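Local structure of DspB (Aggregatibacter actinomycetemcomitans, 1YHT) at residues A[58-63]-A[67-72]; A[80-85]-A[94-99]. The protein is a family 20 glycoside hydrolase, a beta-N-acetylhexosaminidase, that releases biofilms, probably by cutting N-acetylglucosamine-based matrix polysaccharide. One frame throughout, in Å; residues are numbered along the deposited sequence.

Contact 1. Residues A[58-63]-A[67-72]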
loop_
_atom_site.group_PDB
_atom_site.type_symbol
_atom_site.label_atom_id
_atom_site.label_comp_id
_atom_site.label_asym_id
_atom_site.label_seq_id
_atom_site.Cartn_x
_atom_site.Cartn_y
_atom_site.Cartn_z
ATOM N N GLU A 58 -1.642 -9.137 -9.420
ATOM C CA GLU A 58 -2.280 -9.025 -10.710
ATOM C C GLU A 58 -1.439 -8.192 -11.690
ATOM O O GLU A 58 -1.522 -8.412 -12.909
ATOM C CB GLU A 58 -3.665 -8.386 -10.566
ATOM C CG GLU A 58 -4.719 -9.229 -9.837
ATOM C CD GLU A 58 -4.599 -9.178 -8.337
ATOM O OE1 GLU A 58 -3.656 -8.572 -7.804
ATOM O OE2 GLU A 58 -5.457 -9.761 -7.668
ATOM N N ASN A 59 -0.655 -7.240 -11.173
ATOM C CA ASN A 59 0.155 -6.395 -12.033
ATOM C C ASN A 59 1.251 -5.632 -11.279
ATOM O O ASN A 59 1.218 -5.525 -10.048
ATOM C CB ASN A 59 -0.769 -5.402 -12.756
ATOM C CG ASN A 59 -0.106 -4.688 -13.934
ATOM O OD1 ASN A 59 0.840 -5.182 -14.562
ATOM N ND2 ASN A 59 -0.652 -3.546 -14.275
ATOM N N TYR A 60 2.245 -5.179 -12.054
ATOM C CA TYR A 60 3.291 -4.261 -11.614
ATOM C C TYR A 60 3.092 -3.079 -12.575
ATOM O O TYR A 60 3.442 -3.170 -13.755
ATOM C CB TYR A 60 4.701 -4.895 -11.827
ATOM C CG TYR A 60 5.824 -4.035 -11.353
ATOM C CD1 TYR A 60 6.224 -4.075 -10.021
ATOM C CD2 TYR A 60 6.451 -3.124 -12.211
ATOM C CE1 TYR A 60 7.260 -3.257 -9.547
ATOM C CE2 TYR A 60 7.467 -2.277 -11.754
ATOM C CZ TYR A 60 7.872 -2.378 -10.398
ATOM O OH TYR A 60 8.831 -1.576 -9.886
ATOM N N ALA A 61 2.555 -1.978 -12.065
ATOM C CA ALA A 61 1.935 -0.969 -12.905
ATOM C C ALA A 61 2.795 0.257 -13.250
ATOM O O ALA A 61 2.246 1.308 -13.595
ATOM C CB ALA A 61 0.644 -0.515 -12.265
ATOM N N ILE A 62 4.119 0.127 -13.181
ATOM C CA ILE A 62 5.042 1.173 -13.631
ATOM C C ILE A 62 6.140 0.585 -14.462
ATOM O O ILE A 62 6.439 -0.594 -14.375
ATOM C CB ILE A 62 5.673 2.000 -12.442
ATOM C CG1 ILE A 62 6.620 1.148 -11.591
ATOM C CG2 ILE A 62 4.571 2.529 -11.586
ATOM C CD1 ILE A 62 7.124 1.880 -10.319
ATOM N N GLU A 63 6.774 1.453 -15.240
ATOM C CA GLU A 63 7.888 1.093 -16.052
ATOM C C GLU A 63 9.083 0.633 -15.201
ATOM O O GLU A 63 9.298 1.108 -14.055
ATOM C CB GLU A 63 8.280 2.275 -16.946
ATOM C CG GLU A 63 9.335 1.954 -17.974
ATOM C CD GLU A 63 9.436 2.941 -19.139
ATOM O OE1 GLU A 63 8.800 4.032 -19.158
ATOM O OE2 GLU A 63 10.131 2.561 -20.080
ATOM N N LEU A 67 13.021 -5.066 -14.395
ATOM C CA LEU A 67 12.053 -6.094 -14.796
ATOM C C LEU A 67 11.769 -6.101 -16.300
ATOM O O LEU A 67 10.976 -6.888 -16.769
ATOM C CB LEU A 67 10.770 -5.962 -14.005
ATOM C CG LEU A 67 10.967 -5.882 -12.489
ATOM C CD1 LEU A 67 9.683 -5.530 -11.839
ATOM C CD2 LEU A 67 11.515 -7.162 -11.891
ATOM N N ASN A 68 12.458 -5.231 -17.025
ATOM C CA ASN A 68 12.375 -5.087 -18.464
ATOM C C ASN A 68 10.921 -4.926 -18.991
ATOM O O ASN A 68 10.445 -5.723 -19.780
ATOM C CB ASN A 68 13.133 -6.218 -19.209
ATOM C CG ASN A 68 13.336 -5.899 -20.667
ATOM O OD1 ASN A 68 13.220 -4.745 -21.069
ATOM N ND2 ASN A 68 13.646 -6.913 -21.479
ATOM N N GLN A 69 10.234 -3.918 -18.462
ATOM C CA GLN A 69 8.897 -3.528 -18.842
ATOM C C GLN A 69 9.051 -2.117 -19.306
ATOM O O GLN A 69 9.099 -1.173 -18.490
ATOM C CB GLN A 69 7.933 -3.606 -17.641
ATOM C CG GLN A 69 6.548 -3.067 -17.982
ATOM C CD GLN A 69 5.486 -3.542 -17.031
ATOM O OE1 GLN A 69 4.819 -4.547 -17.307
ATOM N NE2 GLN A 69 5.304 -2.805 -15.903
ATOM N N ARG A 70 9.223 -1.960 -20.611
ATOM C CA ARG A 70 9.661 -0.712 -21.172
ATOM C C ARG A 70 8.580 -0.136 -22.106
ATOM O O ARG A 70 7.892 -0.868 -22.858
ATOM C CB ARG A 70 10.998 -0.890 -21.895
ATOM C CG ARG A 70 12.230 -1.297 -21.022
ATOM C CD ARG A 70 12.512 -0.366 -19.843
ATOM N NE ARG A 70 12.494 1.055 -20.158
ATOM C CZ ARG A 70 13.471 1.724 -20.771
ATOM N NH1 ARG A 70 14.565 1.097 -21.180
ATOM N NH2 ARG A 70 13.354 3.025 -21.015
ATOM N N ALA A 71 8.442 1.191 -22.047
ATOM C CA ALA A 71 7.462 1.917 -22.872
ATOM C C ALA A 71 7.685 1.671 -24.378
ATOM O O ALA A 71 6.736 1.482 -25.149
ATOM C CB ALA A 71 7.485 3.365 -22.575
ATOM N N GLU A 72 8.935 1.603 -24.767
ATOM C CA GLU A 72 9.268 1.359 -26.134
ATOM C C GLU A 72 8.803 -0.023 -26.602
ATOM O O GLU A 72 8.532 -0.164 -27.800
ATOM C CB GLU A 72 10.780 1.575 -26.313
ATOM C CG GLU A 72 11.303 1.836 -27.695
ATOM C CD GLU A 72 12.744 2.388 -27.630
ATOM O OE1 GLU A 72 12.880 3.627 -27.405
ATOM O OE2 GLU A 72 13.710 1.592 -27.755
HETATM O O HOH W 1 2.665 -5.926 -16.525
#
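Gln69 and Glu63 carry the polar part of this contact in opposite directions. The Gln69 amide spends both NE2 hydrogens on backbone carbonyls, Tyr60 O at 2.9 Å and Ile62 O at 2.9 Å. Both acceptors lie in the amide plane, which fixes the rotation of the group; the first bond is the straighter, while the second meets Ile62 O from above its carbonyl plane. Glutamine suits the place because its OE1 can also accept, here from a water that bridges to Asn59 OD1.

Glu63, extended with CG anti to the backbone N (chi1 -173°), puts OE2 between two donors on opposite faces of its carboxylate: Arg70 NE at 2.8 Å, in a salt bridge, near the plane on the anti side, and Ala71 N at 2.9 Å, almost straight, from well above it. The nearby arginine, with a second N-H donor, probably favours the ionised carboxylate.

The apolar part is a CH-pi contact, with Leu67 CD1 3.8 Å above the centre of the Tyr60 ring. Asn68, with left-handed backbone angles that asparagine tolerates well, and Gln69 face Ser64 in a G1 beta bulge. Helices 122-132 and 154-171 pack against Tyr60 and Leu67, while Phe91 of strand 90-91 touches Glu63 and Gln69.

Contact 2. Residues A[80-85]-A[94-99]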
loop_
_atom_site.group_PDB
_atom_site.type_symbol
_atom_site.label_atom_id
_atom_site.label_comp_id
_atom_site.label_asym_id
_atom_site.label_seq_id
_atom_site.Cartn_x
_atom_site.Cartn_y
_atom_site.Cartn_z
ATOM N N GLY A 80 -3.388 6.881 -24.514
ATOM C CA GLY A 80 -2.019 7.190 -24.070
ATOM C C GLY A 80 -1.487 6.137 -23.121
ATOM O O GLY A 80 -0.359 6.217 -22.704
ATOM N N ILE A 81 -2.274 5.124 -22.795
ATOM C CA ILE A 81 -1.855 4.131 -21.771
ATOM C C ILE A 81 -1.057 2.963 -22.415
ATOM O O ILE A 81 -1.517 2.355 -23.391
ATOM C CB ILE A 81 -3.070 3.679 -20.947
ATOM C CG1 ILE A 81 -3.497 4.872 -20.060
ATOM C CG2 ILE A 81 -2.747 2.426 -20.086
ATOM C CD1 ILE A 81 -4.791 4.660 -19.347
ATOM N N TYR A 82 0.141 2.706 -21.890
ATOM C CA TYR A 82 1.041 1.669 -22.370
ATOM C C TYR A 82 0.613 0.284 -21.823
ATOM O O TYR A 82 0.363 0.120 -20.629
ATOM C CB TYR A 82 2.509 1.969 -21.957
ATOM C CG TYR A 82 3.055 3.230 -22.590
ATOM C CD1 TYR A 82 3.583 3.224 -23.892
ATOM C CD2 TYR A 82 3.016 4.431 -21.911
ATOM C CE1 TYR A 82 4.068 4.396 -24.485
ATOM C CE2 TYR A 82 3.476 5.619 -22.503
ATOM C CZ TYR A 82 4.014 5.582 -23.765
ATOM O OH TYR A 82 4.438 6.748 -24.307
ATOM N N ILE A 83 0.565 -0.701 -22.722
ATOM C CA ILE A 83 0.192 -2.055 -22.406
ATOM C C ILE A 83 1.379 -2.968 -22.660
ATOM O O ILE A 83 1.902 -3.014 -23.754
ATOM C CB ILE A 83 -0.988 -2.506 -23.270
ATOM C CG1 ILE A 83 -2.228 -1.607 -23.034
ATOM C CG2 ILE A 83 -1.296 -4.003 -23.045
ATOM C CD1 ILE A 83 -2.866 -1.684 -21.731
ATOM N N ASN A 84 1.800 -3.702 -21.644
ATOM C CA ASN A 84 2.880 -4.667 -21.831
ATOM C C ASN A 84 2.335 -5.808 -22.719
ATOM O O ASN A 84 1.421 -6.482 -22.311
ATOM C CB ASN A 84 3.349 -5.195 -20.462
ATOM C CG ASN A 84 4.455 -6.250 -20.581
ATOM O OD1 ASN A 84 4.450 -7.057 -21.518
ATOM N ND2 ASN A 84 5.400 -6.242 -19.649
ATOM N N PRO A 85 2.875 -6.005 -23.934
ATOM C CA PRO A 85 2.215 -7.002 -24.766
ATOM C C PRO A 85 2.355 -8.445 -24.236
ATOM O O PRO A 85 1.605 -9.282 -24.674
ATOM C CB PRO A 85 2.909 -6.859 -26.126
ATOM C CG PRO A 85 4.285 -6.355 -25.789
ATOM C CD PRO A 85 4.022 -5.389 -24.621
ATOM N N TYR A 94 7.820 6.180 -17.518
ATOM C CA TYR A 94 8.631 7.132 -16.756
ATOM C C TYR A 94 8.256 8.610 -17.040
ATOM O O TYR A 94 8.261 9.428 -16.140
ATOM C CB TYR A 94 10.101 6.984 -17.101
ATOM C CG TYR A 94 10.749 5.677 -16.735
ATOM C CD1 TYR A 94 10.564 5.078 -15.473
ATOM C CD2 TYR A 94 11.603 5.058 -17.629
ATOM C CE1 TYR A 94 11.199 3.884 -15.155
ATOM C CE2 TYR A 94 12.268 3.851 -17.289
ATOM C CZ TYR A 94 12.036 3.279 -16.062
ATOM O OH TYR A 94 12.710 2.075 -15.782
ATOM N N ARG A 95 7.974 8.942 -18.292
ATOM C CA ARG A 95 7.500 10.298 -18.634
ATOM C C ARG A 95 6.178 10.645 -17.970
ATOM O O ARG A 95 6.010 11.726 -17.389
ATOM C CB ARG A 95 7.418 10.450 -20.157
ATOM C CG ARG A 95 6.712 11.739 -20.659
ATOM C CD ARG A 95 7.065 12.052 -22.138
ATOM N NE ARG A 95 7.539 13.462 -22.245
ATOM C CZ ARG A 95 8.809 13.879 -22.163
ATOM N NH1 ARG A 95 9.821 13.011 -22.022
ATOM N NH2 ARG A 95 9.079 15.194 -22.257
ATOM N N GLN A 96 5.250 9.704 -18.011
ATOM C CA GLN A 96 4.001 9.828 -17.281
ATOM C C GLN A 96 4.199 10.001 -15.782
ATOM O O GLN A 96 3.591 10.873 -15.167
ATOM C CB GLN A 96 3.085 8.642 -17.545
ATOM C CG GLN A 96 2.524 8.694 -18.943
ATOM C CD GLN A 96 1.833 7.412 -19.386
ATOM O OE1 GLN A 96 2.032 6.350 -18.816
ATOM N NE2 GLN A 96 1.005 7.526 -20.424
ATOM N N LEU A 97 5.082 9.197 -15.196
ATOM C CA LEU A 97 5.369 9.328 -13.770
ATOM C C LEU A 97 6.026 10.667 -13.431
ATOM O O LEU A 97 5.778 11.229 -12.375
ATOM C CB LEU A 97 6.250 8.191 -13.335
ATOM C CG LEU A 97 5.607 6.803 -13.314
ATOM C CD1 LEU A 97 6.635 5.701 -13.472
ATOM C CD2 LEU A 97 4.768 6.640 -12.056
ATOM N N ASP A 98 6.893 11.157 -14.317
ATOM C CA ASP A 98 7.534 12.463 -14.110
ATOM C C ASP A 98 6.517 13.622 -14.159
ATOM O O ASP A 98 6.600 14.548 -13.385
ATOM C CB ASP A 98 8.613 12.718 -15.151
ATOM C CG ASP A 98 9.879 11.910 -14.907
ATOM O OD1 ASP A 98 10.083 11.370 -13.784
ATOM O OD2 ASP A 98 10.682 11.847 -15.872
ATOM N N ASP A 99 5.525 13.501 -15.029
ATOM C CA ASP A 99 4.390 14.406 -15.090
ATOM C C ASP A 99 3.548 14.370 -13.748
ATOM O O ASP A 99 3.235 15.415 -13.159
ATOM C CB ASP A 99 3.516 14.037 -16.302
ATOM C CG ASP A 99 2.278 14.956 -16.462
ATOM O OD1 ASP A 99 2.375 16.151 -16.171
ATOM O OD2 ASP A 99 1.210 14.461 -16.871
HETATM O O HOH W 2 0.455 4.149 -19.488
#
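Gln96 OE1 is gripped by two donors: the backbone N of Ser93, just before the helix, and a water at 2.8 Å from OE1. That water accepts in turn from Tyr82 N, also at 2.8 Å, and so carries the link from the helix to the backbone of the strand. The other end of the amide makes the direct bond, Gln96 NE2 donating to Gly80 O at 3.0 Å. It is noticeably bent, with 133° at the hydrogen, and NE2 stands above the carbonyl plane, although Gly80 O lies close to the plane of the amide. Glutamine fits because one flat group offers an acceptor and a donor together, and the two engagements settle which way round the amide sits.

In this TIM-barrel domain the chain runs from barrel strand 49-53 through a long connection to helix 94-106 and on to the parallel strand 110-117; segment 80-85 lies in the connection and 94-99 opens the helix. The connection includes a small antiparallel sheet, in which strand 82-83 lies between strands 75-76 and 90-91; the contact ties the backbone leading into and along the middle strand to the first turn of the helix.

The positive phi of Gly80 (84°) is a backbone shape that glycine adopts readily. Tyr82 adds packing: Gln96 CD sits at the edge of its ring, close to the ring plane, while CE2 comes 3.8 Å from Gln96 NE2 and CD2 comes 3.8 Å from Gln96 OE1. The ring and amide planes are 61° apart, too steep for a stack. Its CG lies anti to the carbonyl carbon, which brings the ring beside the amide, and the same side chain touches Gln76 and Phe91 on the two flanking strands.

The two contacts come in series along the chain, 58-63 with 67-72 first and 80-85 with 94-99 second, their centres about 9 Å apart on the same side of the chain's centre. Both belong to the part of the chain that runs from barrel strand 49-53 into helix 94-106. They are joined directly: Glu63 OE1 probably accepts from Tyr94 N at the start of that helix (2.9 Å), and Gln69 OE1 probably accepts from Asn84 ND2 (2.9 Å). Ile62 also packs on Leu97. Contact 1 is buried and contact 2 lies at the surface; the bonds between them join loop, small antiparallel sheet and helix at the barrel's periphery.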